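PDB 2PCN: S-adenosylmethionine:2-demethylmenaquinone methyltransferase from Geobacillus kaustophilus, which is a member of the Aldolase/RraA family, found here as an assembly of three protein chains. Local coordinates for residues 134-143 with 149-157. Residues are numbered along the deposited sequence; the frame is centred on the assembly and turned at random.
Sequences VRWEPGAYVY and VVVANKDLL
Tyr141 pairs with Ala152 and Tyr143 with Val150 across the antiparallel arms of the beta hairpin 141-145/148-152, whose first arm also pairs with strand 30-38. Four backbone hydrogen bonds join the two pairs, among them Tyr141 N to Ala152 O at 2.8 Å and Val150 N to Tyr143 O at 3.0 Å; the non-hydrogen-bonded pair Val142-Val151 lies between them.

Apolar contacts line the face carrying Val142 and Val151. Val142 CG2 presses on Val149 CG1 at 3.5 Å, tighter than usual for two methyls. Val151 has CG1 anti to the backbone N (chi1 179°), which puts CG2 anti to the carbonyl carbon, where it meets Trp136 CZ3 at 3.6 Å. Val149 CG1 sits at the edge of that indole, Val134 CG1 over a face, and Phe131 O accepts a hydrogen bond from Trp136 NE1.

On the face of Tyr141 and Tyr143 the two rings reach residues 154-157, past the end of strand 149-152. Asp155 CB makes a CH-pi contact over the Tyr141 ring, 3.8 Å from its centroid. Tyr143 OH accepts from Leu156 N at 3.1 Å (N-H...O 155°), and Asp155 OD1 closes an Asx turn by accepting from Leu157 N at 2.8 Å.

A phenol oxygen thus satisfies a backbone N-H where strand pairing has ended and, with the Asp155 contact, ties residues 155-157 to the hairpin.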
# COMPACT_ATOMS: atom_id res chain seq x y z
N VAL A 134 -2.64 -20.02 -8.54
CA VAL A 134 -3.48 -20.14 -9.73
C VAL A 134 -2.73 -20.71 -10.93
O VAL A 134 -1.53 -20.48 -11.09
CB VAL A 134 -4.06 -18.75 -10.13
CG1 VAL A 134 -4.73 -18.81 -11.50
CG2 VAL A 134 -5.06 -18.29 -9.09
N ARG A 135 -3.44 -21.48 -11.75
CA ARG A 135 -2.86 -22.06 -12.96
C ARG A 135 -3.39 -21.17 -14.09
O ARG A 135 -4.59 -21.16 -14.36
CB ARG A 135 -3.35 -23.50 -13.14
CG ARG A 135 -2.78 -24.23 -14.34
CD ARG A 135 -3.56 -25.52 -14.60
NE ARG A 135 -3.02 -26.30 -15.71
CZ ARG A 135 -1.86 -26.96 -15.65
NH1 ARG A 135 -1.13 -26.93 -14.55
NH2 ARG A 135 -1.44 -27.66 -16.70
N TRP A 136 -2.49 -20.43 -14.72
CA TRP A 136 -2.86 -19.52 -15.80
C TRP A 136 -2.62 -20.16 -17.17
O TRP A 136 -1.47 -20.32 -17.59
CB TRP A 136 -2.03 -18.23 -15.70
CG TRP A 136 -1.97 -17.66 -14.30
CD1 TRP A 136 -1.25 -18.15 -13.25
CD2 TRP A 136 -2.65 -16.50 -13.82
NE1 TRP A 136 -1.44 -17.36 -12.14
CE2 TRP A 136 -2.30 -16.34 -12.46
CE3 TRP A 136 -3.53 -15.57 -14.40
CZ2 TRP A 136 -2.79 -15.29 -11.67
CZ3 TRP A 136 -4.01 -14.53 -13.62
CH2 TRP A 136 -3.64 -14.40 -12.27
N GLU A 137 -3.70 -20.50 -17.86
CA GLU A 137 -3.61 -21.15 -19.17
C GLU A 137 -3.94 -20.23 -20.34
O GLU A 137 -4.84 -19.40 -20.26
CB GLU A 137 -4.56 -22.36 -19.21
CG GLU A 137 -4.19 -23.50 -18.28
CD GLU A 137 -5.18 -24.65 -18.36
OE1 GLU A 137 -5.54 -25.04 -19.48
OE2 GLU A 137 -5.59 -25.15 -17.29
N PRO A 138 -3.21 -20.38 -21.46
CA PRO A 138 -3.48 -19.55 -22.63
C PRO A 138 -4.93 -19.78 -23.07
O PRO A 138 -5.40 -20.92 -23.07
CB PRO A 138 -2.48 -20.06 -23.65
CG PRO A 138 -1.32 -20.49 -22.80
CD PRO A 138 -2.01 -21.21 -21.66
N GLY A 139 -5.63 -18.72 -23.44
CA GLY A 139 -7.01 -18.88 -23.87
C GLY A 139 -8.01 -18.75 -22.74
O GLY A 139 -9.20 -18.56 -22.99
N ALA A 140 -7.54 -18.87 -21.50
CA ALA A 140 -8.41 -18.73 -20.35
C ALA A 140 -8.79 -17.26 -20.25
O ALA A 140 -8.22 -16.43 -20.95
CB ALA A 140 -7.69 -19.19 -19.08
N TYR A 141 -9.75 -16.94 -19.39
CA TYR A 141 -10.20 -15.56 -19.22
C TYR A 141 -9.91 -15.03 -17.82
O TYR A 141 -10.17 -15.71 -16.83
CB TYR A 141 -11.70 -15.45 -19.50
CG TYR A 141 -12.04 -15.20 -20.95
CD1 TYR A 141 -12.16 -13.90 -21.44
CD2 TYR A 141 -12.22 -16.26 -21.84
CE1 TYR A 141 -12.45 -13.66 -22.79
CE2 TYR A 141 -12.51 -16.03 -23.19
CZ TYR A 141 -12.63 -14.72 -23.65
OH TYR A 141 -12.92 -14.49 -24.98
N VAL A 142 -9.37 -13.82 -17.75
CA VAL A 142 -9.06 -13.22 -16.45
C VAL A 142 -9.86 -11.94 -16.23
O VAL A 142 -10.05 -11.14 -17.15
CB VAL A 142 -7.55 -12.93 -16.33
CG1 VAL A 142 -7.11 -11.94 -17.40
CG2 VAL A 142 -7.23 -12.40 -14.93
N TYR A 143 -10.33 -11.76 -15.01
CA TYR A 143 -11.11 -10.58 -14.64
C TYR A 143 -10.40 -9.95 -13.45
O TYR A 143 -10.11 -10.63 -12.46
CB TYR A 143 -12.53 -10.99 -14.24
CG TYR A 143 -13.27 -11.74 -15.33
CD1 TYR A 143 -13.98 -11.05 -16.32
CD2 TYR A 143 -13.23 -13.13 -15.39
CE1 TYR A 143 -14.63 -11.73 -17.34
CE2 TYR A 143 -13.89 -13.82 -16.41
CZ TYR A 143 -14.58 -13.12 -17.38
OH TYR A 143 -15.23 -13.81 -18.38
N VAL A 149 -8.36 -10.65 -8.39
CA VAL A 149 -8.23 -11.21 -9.73
C VAL A 149 -8.73 -12.65 -9.74
O VAL A 149 -8.33 -13.46 -8.91
CB VAL A 149 -6.75 -11.20 -10.17
CG1 VAL A 149 -6.62 -11.81 -11.57
CG2 VAL A 149 -6.20 -9.77 -10.15
N VAL A 150 -9.61 -12.95 -10.69
CA VAL A 150 -10.16 -14.29 -10.82
C VAL A 150 -10.01 -14.79 -12.25
O VAL A 150 -10.07 -14.00 -13.20
CB VAL A 150 -11.65 -14.33 -10.41
CG1 VAL A 150 -11.79 -13.86 -8.96
CG2 VAL A 150 -12.49 -13.47 -11.34
N VAL A 151 -9.80 -16.09 -12.39
CA VAL A 151 -9.60 -16.70 -13.70
C VAL A 151 -10.61 -17.80 -14.01
O VAL A 151 -10.85 -18.68 -13.18
CB VAL A 151 -8.19 -17.30 -13.80
CG1 VAL A 151 -7.99 -17.95 -15.16
CG2 VAL A 151 -7.15 -16.21 -13.56
N ALA A 152 -11.20 -17.75 -15.20
CA ALA A 152 -12.16 -18.76 -15.64
C ALA A 152 -11.58 -19.42 -16.90
O ALA A 152 -10.76 -18.82 -17.59
CB ALA A 152 -13.50 -18.10 -15.96
N ASN A 153 -12.00 -20.64 -17.19
CA ASN A 153 -11.48 -21.33 -18.36
C ASN A 153 -12.18 -20.94 -19.66
O ASN A 153 -11.92 -21.51 -20.71
CB ASN A 153 -11.55 -22.85 -18.16
CG ASN A 153 -10.51 -23.35 -17.17
OD1 ASN A 153 -10.44 -24.55 -16.88
ND2 ASN A 153 -9.69 -22.44 -16.65
N LYS A 154 -13.06 -19.95 -19.57
CA LYS A 154 -13.79 -19.47 -20.73
C LYS A 154 -14.54 -18.18 -20.41
O LYS A 154 -14.68 -17.81 -19.25
CB LYS A 154 -14.77 -20.54 -21.24
CG LYS A 154 -15.66 -21.16 -20.18
CD LYS A 154 -16.75 -20.22 -19.71
CE LYS A 154 -17.70 -20.93 -18.76
NZ LYS A 154 -17.00 -21.48 -17.56
N ASP A 155 -15.02 -17.50 -21.45
CA ASP A 155 -15.76 -16.26 -21.27
C ASP A 155 -17.05 -16.56 -20.51
O ASP A 155 -17.96 -17.18 -21.04
CB ASP A 155 -16.09 -15.64 -22.62
CG ASP A 155 -16.57 -14.21 -22.50
OD1 ASP A 155 -17.47 -13.95 -21.67
OD2 ASP A 155 -16.06 -13.34 -23.25
N LEU A 156 -17.12 -16.10 -19.26
CA LEU A 156 -18.29 -16.33 -18.42
C LEU A 156 -19.47 -15.44 -18.77
O LEU A 156 -20.58 -15.65 -18.28
CB LEU A 156 -17.93 -16.12 -16.94
CG LEU A 156 -16.92 -17.09 -16.32
CD1 LEU A 156 -16.69 -16.72 -14.86
CD2 LEU A 156 -17.45 -18.51 -16.41
N LEU A 157 -19.24 -14.45 -19.62
CA LEU A 157 -20.29 -13.52 -20.02
C LEU A 157 -20.75 -13.73 -21.45
O LEU A 157 -21.41 -12.87 -22.03
CB LEU A 157 -19.82 -12.09 -19.82
CG LEU A 157 -19.34 -11.77 -18.40
CD1 LEU A 157 -18.74 -10.38 -18.37
CD2 LEU A 157 -20.51 -11.88 -17.43